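Aminopeptidase (Aneurinibacillus sp. AM-1, PDB 5IB9) probably removes amino acids from the N-terminal end of peptides as a zinc-dependent exopeptidase of the M28 family, carrying an additional protease-associated domain. Local coordinates at residues Ile291-Leu300 and Phe351-Phe361; Val55-Thr66 and Ala196-Ile207. All coordinates share one frame; numbering follows the deposited sequence.

Interaction 1 of 2, residues Ile291-Leu300 and Phe351-Phe361; sequences IKRTIGMFQL and FHALGIPAALF
Met297 and Phe351 meet at about a right angle on one face of the parallel strands 294-300 and 358-361. Followed outward from the backbone, the methionine touches the ring repeatedly. Its CB lies 4.2 Å from Ala358 CB, the neighbour in register, and also packs against the CB of Phe351. With CG anti to the backbone N (chi1 -175°), the chain is carried over one face of the ring, and CG comes within 3.6 Å of Phe351 CD2 in a CH-pi contact. A bend at chi2 (-86°) then takes SD obliquely past the ring, a Met-aromatic contact, and leaves Met297 CE against Phe351 CD2 and CE2.

Four backbone hydrogen bonds join the strands, running from Met297 N to Pro357 O at one end to Phe361 N and Gln299 O, 2.8 Å apart, at the other. The face opposite Met297 carries Phe298 and Phe361, whose nearly parallel rings are slid so far apart that they barely overlap; Phe298 CD1 nevertheless approaches Phe361 CE2 to 3.4 Å. Before the strands pair, Ile356 sets CG2 3.6 Å from Thr294 CG2, and Leu354 CD1 meets Ile291 CD1. A Schellman motif at Gly355, with positive phi, turns the chain out of helix 348-352 toward this pairing.

Gln299 NE2 hydrogen-bonds to Ser346 OG. Beyond the pairing, Gln299 lies near the zinc ligand His228, and Leu360 touches Asp301, another zinc ligand, and approaches the bound inhibitor. Strand 222-228 pairs with the other edge of 294-300, while helices 322-334 and 382-400 pack on the Phe298 face.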
loop_
_atom_site.group_PDB
_atom_site.type_symbol
_atom_site.label_atom_id
_atom_site.label_comp_id
_atom_site.label_asym_id
_atom_site.label_seq_id
_atom_site.Cartn_x
_atom_site.Cartn_y
_atom_site.Cartn_z
ATOM N N ILE A 291 6.584 11.646 -11.286
ATOM C CA ILE A 291 7.091 12.312 -10.128
ATOM C C ILE A 291 8.106 13.411 -10.532
ATOM O O ILE A 291 8.056 14.581 -10.003
ATOM C CB ILE A 291 7.771 11.295 -9.218
ATOM C CG1 ILE A 291 6.673 10.381 -8.630
ATOM C CG2 ILE A 291 8.552 11.974 -8.019
ATOM C CD1 ILE A 291 7.203 9.114 -7.959
ATOM N N LYS A 292 9.054 13.071 -11.423
ATOM C CA LYS A 292 10.083 14.075 -11.843
ATOM C C LYS A 292 9.438 15.283 -12.532
ATOM O O LYS A 292 10.027 16.416 -12.419
ATOM C CB LYS A 292 11.091 13.401 -12.802
ATOM C CG LYS A 292 11.930 12.382 -12.067
ATOM C CD LYS A 292 13.022 11.721 -12.936
ATOM C CE LYS A 292 13.755 10.648 -12.094
ATOM N NZ LYS A 292 13.652 9.373 -12.864
ATOM N N ARG A 293 8.296 15.111 -13.175
ATOM C CA ARG A 293 7.716 16.214 -13.962
ATOM C C ARG A 293 6.743 17.015 -13.108
ATOM O O ARG A 293 6.225 18.041 -13.614
ATOM C CB ARG A 293 6.927 15.644 -15.168
ATOM C CG ARG A 293 7.901 15.074 -16.113
ATOM C CD ARG A 293 7.280 14.634 -17.286
ATOM N NE ARG A 293 6.242 13.629 -17.221
ATOM C CZ ARG A 293 4.949 13.774 -17.556
ATOM N NH1 ARG A 293 4.463 14.939 -17.880
ATOM N NH2 ARG A 293 4.127 12.701 -17.613
ATOM N N THR A 294 6.425 16.596 -11.867
ATOM C CA THR A 294 5.438 17.359 -11.072
ATOM C C THR A 294 6.158 18.486 -10.349
ATOM O O THR A 294 6.976 18.306 -9.416
ATOM C CB THR A 294 4.804 16.374 -10.067
ATOM O OG1 THR A 294 4.047 15.405 -10.753
ATOM C CG2 THR A 294 3.714 17.229 -9.262
ATOM N N ILE A 295 5.881 19.694 -10.855
ATOM C CA ILE A 295 6.568 20.871 -10.376
ATOM C C ILE A 295 5.994 21.493 -9.120
ATOM O O ILE A 295 6.661 22.278 -8.454
ATOM C CB ILE A 295 6.724 21.958 -11.444
ATOM C CG1 ILE A 295 5.351 22.442 -11.821
ATOM C CG2 ILE A 295 7.535 21.417 -12.750
ATOM C CD1 ILE A 295 5.475 23.720 -12.845
ATOM N N GLY A 296 4.803 21.036 -8.758
ATOM C CA GLY A 296 4.236 21.543 -7.519
ATOM C C GLY A 296 2.907 20.832 -7.200
ATOM O O GLY A 296 2.153 20.444 -8.115
ATOM N N MET A 297 2.641 20.724 -5.912
ATOM C CA MET A 297 1.383 20.188 -5.437
ATOM C C MET A 297 0.878 21.202 -4.410
ATOM O O MET A 297 1.552 21.553 -3.425
ATOM C CB MET A 297 1.531 18.765 -4.788
ATOM C CG MET A 297 0.183 18.083 -4.354
ATOM S SD MET A 297 -0.270 18.613 -2.724
ATOM C CE MET A 297 -1.907 17.874 -2.712
ATOM N N PHE A 298 -0.312 21.745 -4.710
ATOM C CA PHE A 298 -1.070 22.726 -3.862
ATOM C C PHE A 298 -2.137 21.989 -3.123
ATOM O O PHE A 298 -3.035 21.456 -3.725
ATOM C CB PHE A 298 -1.700 23.805 -4.712
ATOM C CG PHE A 298 -0.727 24.682 -5.461
ATOM C CD1 PHE A 298 -0.645 26.063 -5.086
ATOM C CD2 PHE A 298 0.060 24.227 -6.525
ATOM C CE1 PHE A 298 0.213 26.899 -5.767
ATOM C CE2 PHE A 298 0.938 25.102 -7.205
ATOM C CZ PHE A 298 1.009 26.424 -6.838
ATOM N N GLN A 299 -2.064 21.910 -1.802
ATOM C CA GLN A 299 -3.096 21.298 -0.961
ATOM C C GLN A 299 -4.016 22.318 -0.284
ATOM O O GLN A 299 -3.507 23.298 0.283
ATOM C CB GLN A 299 -2.435 20.424 0.107
ATOM C CG GLN A 299 -3.456 19.878 1.135
ATOM C CD GLN A 299 -4.403 18.786 0.559
ATOM O OE1 GLN A 299 -4.305 18.397 -0.566
ATOM N NE2 GLN A 299 -5.267 18.225 1.384
ATOM N N LEU A 300 -5.320 22.197 -0.511
ATOM C CA LEU A 300 -6.297 23.205 0.061
ATOM C C LEU A 300 -7.062 22.478 1.160
ATOM O O LEU A 300 -7.797 21.521 0.917
ATOM C CB LEU A 300 -7.272 23.552 -1.094
ATOM C CG LEU A 300 -6.646 24.218 -2.347
ATOM C CD1 LEU A 300 -7.616 24.102 -3.441
ATOM C CD2 LEU A 300 -6.674 25.746 -1.964
ATOM N N PHE A 351 3.031 14.025 -0.925
ATOM C CA PHE A 351 3.806 14.448 -2.130
ATOM C C PHE A 351 5.174 14.911 -1.672
ATOM O O PHE A 351 6.140 14.620 -2.390
ATOM C CB PHE A 351 2.980 15.478 -2.932
ATOM C CG PHE A 351 1.702 14.888 -3.383
ATOM C CD1 PHE A 351 1.680 14.046 -4.508
ATOM C CD2 PHE A 351 0.543 14.953 -2.595
ATOM C CE1 PHE A 351 0.504 13.339 -4.874
ATOM C CE2 PHE A 351 -0.632 14.283 -2.968
ATOM C CZ PHE A 351 -0.640 13.468 -4.129
ATOM N N HIS A 352 5.306 15.647 -0.579
ATOM C CA HIS A 352 6.634 15.945 -0.059
ATOM C C HIS A 352 7.450 14.641 0.107
ATOM O O HIS A 352 8.672 14.647 -0.195
ATOM C CB HIS A 352 6.459 16.677 1.235
ATOM C CG HIS A 352 7.757 16.959 1.878
ATOM N ND1 HIS A 352 8.460 18.108 1.598
ATOM C CD2 HIS A 352 8.453 16.263 2.803
ATOM C CE1 HIS A 352 9.578 18.104 2.317
ATOM N NE2 HIS A 352 9.639 16.962 2.980
ATOM N N ALA A 353 6.813 13.563 0.433
ATOM C CA ALA A 353 7.518 12.311 0.729
ATOM C C ALA A 353 8.153 11.819 -0.551
ATOM O O ALA A 353 9.164 11.097 -0.513
ATOM C CB ALA A 353 6.561 11.310 1.230
ATOM N N LEU A 354 7.629 12.169 -1.728
ATOM C CA LEU A 354 8.242 11.800 -3.019
ATOM C C LEU A 354 9.261 12.784 -3.551
ATOM O O LEU A 354 9.744 12.568 -4.662
ATOM C CB LEU A 354 7.109 11.605 -4.022
ATOM C CG LEU A 354 6.166 10.424 -3.774
ATOM C CD1 LEU A 354 5.258 10.398 -5.004
ATOM C CD2 LEU A 354 6.948 9.112 -3.683
ATOM N N GLY A 355 9.569 13.858 -2.787
ATOM C CA GLY A 355 10.436 14.883 -3.374
ATOM C C GLY A 355 9.728 15.972 -4.148
ATOM O O GLY A 355 10.383 16.830 -4.707
ATOM N N ILE A 356 8.375 15.958 -4.186
ATOM C CA ILE A 356 7.687 16.936 -5.019
ATOM C C ILE A 356 7.468 18.187 -4.152
ATOM O O ILE A 356 7.069 18.074 -3.009
ATOM C CB ILE A 356 6.343 16.352 -5.360
ATOM C CG1 ILE A 356 6.512 15.151 -6.297
ATOM C CG2 ILE A 356 5.441 17.440 -6.086
ATOM C CD1 ILE A 356 5.216 14.313 -6.607
ATOM N N PRO A 357 7.776 19.371 -4.712
ATOM C CA PRO A 357 7.491 20.618 -3.933
ATOM C C PRO A 357 6.000 20.703 -3.529
ATOM O O PRO A 357 5.170 20.530 -4.423
ATOM C CB PRO A 357 7.896 21.775 -4.906
ATOM C CG PRO A 357 8.833 21.132 -5.978
ATOM C CD PRO A 357 8.243 19.667 -6.082
ATOM N N ALA A 358 5.614 20.943 -2.298
ATOM C CA ALA A 358 4.213 20.804 -1.931
ATOM C C ALA A 358 3.989 21.790 -0.819
ATOM O O ALA A 358 4.936 22.038 0.012
ATOM C CB ALA A 358 3.907 19.339 -1.423
ATOM N N ALA A 359 2.790 22.359 -0.703
ATOM C CA ALA A 359 2.467 23.195 0.435
ATOM C C ALA A 359 0.980 23.114 0.676
ATOM O O ALA A 359 0.178 23.014 -0.326
ATOM C CB ALA A 359 2.833 24.689 0.087
ATOM N N LEU A 360 0.610 23.307 1.921
ATOM C CA LEU A 360 -0.790 23.409 2.403
ATOM C C LEU A 360 -1.125 24.858 2.520
ATOM O O LEU A 360 -0.382 25.681 3.144
ATOM C CB LEU A 360 -0.842 22.705 3.748
ATOM C CG LEU A 360 -2.091 23.055 4.548
ATOM C CD1 LEU A 360 -3.447 22.607 3.876
ATOM C CD2 LEU A 360 -2.002 22.386 6.005
ATOM N N PHE A 361 -2.257 25.197 1.954
ATOM C CA PHE A 361 -2.924 26.558 2.105
ATOM C C PHE A 361 -4.094 26.435 3.058
ATOM O O PHE A 361 -4.957 25.576 2.825
ATOM C CB PHE A 361 -3.416 27.095 0.722
ATOM C CG PHE A 361 -2.273 27.380 -0.226
ATOM C CD1 PHE A 361 -1.900 28.692 -0.449
ATOM C CD2 PHE A 361 -1.545 26.361 -0.842
ATOM C CE1 PHE A 361 -0.812 29.034 -1.294
ATOM C CE2 PHE A 361 -0.433 26.704 -1.704
ATOM C CZ PHE A 361 -0.065 28.007 -1.894
#

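Interaction 2 of 2, residues Val55-Thr66 and Ala196-Ile207; sequences VEVQPFQFEGYT and AEVKTLTSHNVI. With ZN (zinc ion), chain G.
Backbone hydrogen bonds pair strand 55-66 antiparallel with strand 197-207, two bonds at each hydrogen-bonded pair from Glu56-Ile207 to Thr66-Glu197. Side-chain polar bonds reinforce them. Asn205 ND2 donates to Gln58 OE1 at 2.9 Å, the oxygen lying in the asparagine amide plane but the donor standing above the glutamine carbonyl plane. Thr200 OG1 gives a short 2.6 Å bond to the syn side of Glu63 OE1, and a water bridges Gln61 NE2 and Thr202 OG1.

Among packing contacts, chi1 of 56° and 71° folds Phe60 and Phe62 back over the partner strand. The Phe60 ring lies against Ser203, CZ being 3.5 Å from the serine CB, and in an apolar pair Phe62 CZ meets Leu201 CD1 at 3.6 Å. Gly64, which has no side chain, lets Leu201 CD1 come to 3.8 Å from Gly64 CA.

Metal binding lies on the opposite face: His204 NE2 holds a zinc ion at 2.0 Å, with water ligands and Glu288 of the second subunit, so the ion links the dimer. Val57 CG1 packs against the histidine ring.

Helix 35-50 covers Val55 and Val206, helix 277-283 lies against Phe60 and Gln58, and strand 263-269 pairs with 187-210 at Val206.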
loop_
_atom_site.group_PDB
_atom_site.type_symbol
_atom_site.label_atom_id
_atom_site.label_comp_id
_atom_site.label_asym_id
_atom_site.label_seq_id
_atom_site.Cartn_x
_atom_site.Cartn_y
_atom_site.Cartn_z
ATOM N N VAL A 55 -12.810 11.982 -15.902
ATOM C CA VAL A 55 -12.567 11.825 -14.421
ATOM C C VAL A 55 -12.232 10.369 -14.179
ATOM O O VAL A 55 -12.795 9.474 -14.841
ATOM C CB VAL A 55 -13.868 12.226 -13.703
ATOM C CG1 VAL A 55 -13.710 11.982 -12.195
ATOM C CG2 VAL A 55 -14.114 13.698 -13.916
ATOM N N GLU A 56 -11.276 10.100 -13.317
ATOM C CA GLU A 56 -11.050 8.740 -12.851
ATOM C C GLU A 56 -11.331 8.677 -11.348
ATOM O O GLU A 56 -11.132 9.653 -10.613
ATOM C CB GLU A 56 -9.558 8.428 -12.993
ATOM C CG GLU A 56 -9.284 8.392 -14.573
ATOM C CD GLU A 56 -9.900 7.148 -15.370
ATOM O OE1 GLU A 56 -9.874 7.193 -16.627
ATOM O OE2 GLU A 56 -10.490 6.161 -14.804
ATOM N N VAL A 57 -11.768 7.501 -10.895
ATOM C CA VAL A 57 -12.095 7.300 -9.444
ATOM C C VAL A 57 -11.179 6.171 -9.026
ATOM O O VAL A 57 -11.308 5.032 -9.479
ATOM C CB VAL A 57 -13.526 7.025 -9.253
ATOM C CG1 VAL A 57 -13.798 6.743 -7.760
ATOM C CG2 VAL A 57 -14.385 8.272 -9.582
ATOM N N GLN A 58 -10.235 6.452 -8.152
ATOM C CA GLN A 58 -9.289 5.412 -7.668
ATOM C C GLN A 58 -9.791 4.820 -6.344
ATOM O O GLN A 58 -9.851 5.537 -5.375
ATOM C CB GLN A 58 -7.893 6.015 -7.526
ATOM C CG GLN A 58 -6.837 4.941 -7.007
ATOM C CD GLN A 58 -5.592 5.561 -6.529
ATOM O OE1 GLN A 58 -5.483 6.782 -6.233
ATOM N NE2 GLN A 58 -4.549 4.787 -6.459
ATOM N N PRO A 59 -10.117 3.507 -6.296
ATOM C CA PRO A 59 -10.618 2.897 -5.033
ATOM C C PRO A 59 -9.451 2.498 -4.232
ATOM O O PRO A 59 -8.358 2.182 -4.799
ATOM C CB PRO A 59 -11.413 1.658 -5.517
ATOM C CG PRO A 59 -10.602 1.196 -6.785
ATOM C CD PRO A 59 -10.051 2.515 -7.420
ATOM N N PHE A 60 -9.635 2.350 -2.904
ATOM C CA PHE A 60 -8.583 1.733 -2.106
ATOM C C PHE A 60 -9.226 1.184 -0.836
ATOM O O PHE A 60 -10.185 1.705 -0.369
ATOM C CB PHE A 60 -7.382 2.673 -1.751
ATOM C CG PHE A 60 -7.777 3.911 -1.049
ATOM C CD1 PHE A 60 -7.918 4.006 0.373
ATOM C CD2 PHE A 60 -8.165 5.020 -1.787
ATOM C CE1 PHE A 60 -8.373 5.220 0.942
ATOM C CE2 PHE A 60 -8.591 6.186 -1.186
ATOM C CZ PHE A 60 -8.682 6.347 0.168
ATOM N N GLN A 61 -8.712 0.072 -0.323
ATOM C CA GLN A 61 -9.238 -0.430 0.945
ATOM C C GLN A 61 -8.354 0.031 2.087
ATOM O O GLN A 61 -7.142 0.262 1.920
ATOM C CB GLN A 61 -9.311 -1.964 0.942
ATOM C CG GLN A 61 -10.394 -2.476 -0.011
ATOM C CD GLN A 61 -10.451 -4.037 -0.126
ATOM O OE1 GLN A 61 -9.666 -4.746 0.515
ATOM N NE2 GLN A 61 -11.353 -4.554 -0.982
ATOM N N PHE A 62 -8.937 0.081 3.288
ATOM C CA PHE A 62 -8.179 0.394 4.492
ATOM C C PHE A 62 -8.978 -0.198 5.615
ATOM O O PHE A 62 -10.163 -0.562 5.473
ATOM C CB PHE A 62 -7.972 1.932 4.616
ATOM C CG PHE A 62 -9.213 2.668 4.964
ATOM C CD1 PHE A 62 -9.506 3.019 6.276
ATOM C CD2 PHE A 62 -10.184 2.974 3.961
ATOM C CE1 PHE A 62 -10.694 3.701 6.580
ATOM C CE2 PHE A 62 -11.352 3.618 4.233
ATOM C CZ PHE A 62 -11.647 4.000 5.549
ATOM N N GLU A 63 -8.322 -0.258 6.771
ATOM C CA GLU A 63 -8.969 -0.860 7.932
ATOM C C GLU A 63 -9.653 0.234 8.731
ATOM O O GLU A 63 -8.980 1.148 9.198
ATOM C CB GLU A 63 -7.901 -1.620 8.762
ATOM C CG GLU A 63 -7.306 -2.869 8.086
ATOM C CD GLU A 63 -8.372 -3.876 7.618
ATOM O OE1 GLU A 63 -8.430 -4.198 6.383
ATOM O OE2 GLU A 63 -9.151 -4.352 8.489
ATOM N N GLY A 64 -10.963 0.167 8.860
ATOM C CA GLY A 64 -11.743 1.125 9.611
ATOM C C GLY A 64 -11.906 0.589 11.033
ATOM O O GLY A 64 -11.564 -0.568 11.324
ATOM N N TYR A 65 -12.363 1.449 11.920
ATOM C CA TYR A 65 -12.530 1.055 13.323
ATOM C C TYR A 65 -13.946 1.399 13.743
ATOM O O TYR A 65 -14.388 2.524 13.533
ATOM C CB TYR A 65 -11.543 1.857 14.173
ATOM C CG TYR A 65 -11.476 1.482 15.657
ATOM C CD1 TYR A 65 -11.024 0.238 16.051
ATOM C CD2 TYR A 65 -11.814 2.412 16.640
ATOM C CE1 TYR A 65 -10.917 -0.093 17.430
ATOM C CE2 TYR A 65 -11.699 2.081 18.026
ATOM C CZ TYR A 65 -11.269 0.846 18.384
ATOM O OH TYR A 65 -11.177 0.534 19.738
ATOM N N THR A 66 -14.641 0.448 14.351
ATOM C CA THR A 66 -15.841 0.795 15.088
ATOM C C THR A 66 -15.440 0.917 16.565
ATOM O O THR A 66 -15.004 -0.072 17.155
ATOM C CB THR A 66 -16.928 -0.257 14.941
ATOM O OG1 THR A 66 -17.258 -0.374 13.551
ATOM C CG2 THR A 66 -18.204 0.167 15.696
ATOM N N ALA A 196 -15.397 -2.892 20.373
ATOM C CA ALA A 196 -14.540 -2.389 19.281
ATOM C C ALA A 196 -14.316 -3.462 18.218
ATOM O O ALA A 196 -14.170 -4.642 18.512
ATOM C CB ALA A 196 -13.179 -1.919 19.833
ATOM N N GLU A 197 -14.284 -3.041 16.949
ATOM C CA GLU A 197 -13.986 -3.956 15.843
ATOM C C GLU A 197 -13.228 -3.165 14.754
ATOM O O GLU A 197 -13.375 -1.965 14.639
ATOM C CB GLU A 197 -15.273 -4.615 15.291
ATOM C CG GLU A 197 -16.436 -3.610 15.160
ATOM C CD GLU A 197 -17.855 -4.193 15.447
ATOM O OE1 GLU A 197 -18.767 -4.014 14.604
ATOM O OE2 GLU A 197 -18.067 -4.797 16.529
ATOM N N VAL A 198 -12.374 -3.882 14.041
ATOM C CA VAL A 198 -11.684 -3.376 12.853
ATOM C C VAL A 198 -12.414 -4.051 11.681
ATOM O O VAL A 198 -12.769 -5.210 11.759
ATOM C CB VAL A 198 -10.169 -3.731 12.922
ATOM C CG1 VAL A 198 -9.494 -3.602 11.564
ATOM C CG2 VAL A 198 -9.444 -2.812 13.940
ATOM N N LYS A 199 -12.707 -3.311 10.616
ATOM C CA LYS A 199 -13.467 -3.873 9.465
ATOM C C LYS A 199 -12.823 -3.228 8.259
ATOM O O LYS A 199 -12.362 -2.072 8.335
ATOM C CB LYS A 199 -14.905 -3.388 9.510
ATOM C CG LYS A 199 -14.913 -1.877 9.804
ATOM C CD LYS A 199 -16.213 -1.370 10.407
ATOM C CE LYS A 199 -16.357 0.142 10.128
ATOM N NZ LYS A 199 -15.584 1.047 11.053
ATOM N N THR A 200 -12.808 -3.953 7.150
ATOM C CA THR A 200 -12.180 -3.390 5.919
ATOM C C THR A 200 -13.184 -2.513 5.234
ATOM O O THR A 200 -14.338 -2.922 5.011
ATOM C CB THR A 200 -11.724 -4.549 4.939
ATOM O OG1 THR A 200 -10.698 -5.300 5.571
ATOM C CG2 THR A 200 -11.183 -4.029 3.542
ATOM N N LEU A 201 -12.756 -1.282 4.884
ATOM C CA LEU A 201 -13.644 -0.344 4.200
ATOM C C LEU A 201 -12.976 0.046 2.875
ATOM O O LEU A 201 -11.806 -0.261 2.606
ATOM C CB LEU A 201 -13.790 0.933 5.032
ATOM C CG LEU A 201 -14.392 0.805 6.435
ATOM C CD1 LEU A 201 -14.312 2.214 7.100
ATOM C CD2 LEU A 201 -15.807 0.322 6.300
ATOM N N THR A 202 -13.814 0.610 1.995
ATOM C CA THR A 202 -13.236 1.090 0.726
ATOM C C THR A 202 -13.560 2.584 0.626
ATOM O O THR A 202 -14.690 3.040 0.861
ATOM C CB THR A 202 -14.000 0.431 -0.455
ATOM O OG1 THR A 202 -13.796 -0.988 -0.357
ATOM C CG2 THR A 202 -13.407 0.864 -1.805
ATOM N N SER A 203 -12.535 3.330 0.366
ATOM C CA SER A 203 -12.693 4.742 0.028
ATOM C C SER A 203 -12.153 5.021 -1.401
ATOM O O SER A 203 -11.841 4.065 -2.162
ATOM C CB SER A 203 -11.949 5.573 1.112
ATOM O OG SER A 203 -12.026 7.005 0.945
ATOM N N HIS A 204 -12.156 6.277 -1.781
ATOM C CA HIS A 204 -11.793 6.638 -3.164
ATOM C C HIS A 204 -11.128 7.982 -3.233
ATOM O O HIS A 204 -11.397 8.867 -2.418
ATOM C CB HIS A 204 -13.059 6.771 -3.997
ATOM C CG HIS A 204 -13.994 5.597 -3.950
ATOM N ND1 HIS A 204 -14.863 5.328 -2.901
ATOM C CD2 HIS A 204 -14.106 4.559 -4.810
ATOM C CE1 HIS A 204 -15.450 4.152 -3.122
ATOM N NE2 HIS A 204 -15.069 3.716 -4.303
ATOM N N ASN A 205 -10.309 8.167 -4.306
ATOM C CA ASN A 205 -9.843 9.488 -4.749
ATOM C C ASN A 205 -10.538 9.798 -6.064
ATOM O O ASN A 205 -10.749 8.907 -6.870
ATOM C CB ASN A 205 -8.318 9.487 -4.963
ATOM C CG ASN A 205 -7.590 9.003 -3.735
ATOM O OD1 ASN A 205 -7.850 9.508 -2.651
ATOM N ND2 ASN A 205 -6.547 8.240 -3.932
ATOM N N VAL A 206 -10.812 11.070 -6.289
ATOM C CA VAL A 206 -11.460 11.528 -7.546
ATOM C C VAL A 206 -10.442 12.407 -8.242
ATOM O O VAL A 206 -9.934 13.370 -7.682
ATOM C CB VAL A 206 -12.738 12.342 -7.275
ATOM C CG1 VAL A 206 -13.281 12.709 -8.695
ATOM C CG2 VAL A 206 -13.741 11.518 -6.487
ATOM N N ILE A 207 -10.108 12.023 -9.497
ATOM C CA ILE A 207 -8.970 12.665 -10.173
ATOM C C ILE A 207 -9.432 13.228 -11.547
ATOM O O ILE A 207 -9.939 12.477 -12.399
ATOM C CB ILE A 207 -7.852 11.685 -10.457
ATOM C CG1 ILE A 207 -7.327 11.073 -9.162
ATOM C CG2 ILE A 207 -6.665 12.382 -11.222
ATOM C CD1 ILE A 207 -7.409 9.583 -9.203
HETATM ZN ZN ZN G . -15.915 2.141 -5.252
HETATM O O HOH W 1 -13.270 -2.820 -2.327
HETATM O O HOH W 2 -17.720 2.447 -5.910
HETATM O O HOH W 3 -15.992 0.331 -4.474
HETATM O O HOH W 4 -16.477 0.595 -3.359
HETATM O O HOH W 5 -17.686 1.694 -4.251
#

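How the interactions relate
Both contacts are strand pairings, yet they share no strand and do not touch, their nearest atoms being about 8 Å apart; strands 222-228 and 263-269 link them. Interaction 1 is parallel and buried within the M28 peptidase domain, its chemistry almost wholly apolar apart from the backbone bonds, and it ends close to the inhibitor and active-site zinc ions. Interaction 2 is antiparallel, longer and only partly buried, and mixes Phe60, Phe62 and an amide-amide bond on one face with hydroxyl, carboxylate, water and zinc contacts, and Tyr65, on the other. The dimer brings them into relation: Ile291 of interaction 1 packs on Pro59 of the second subunit, a residue of interaction 2.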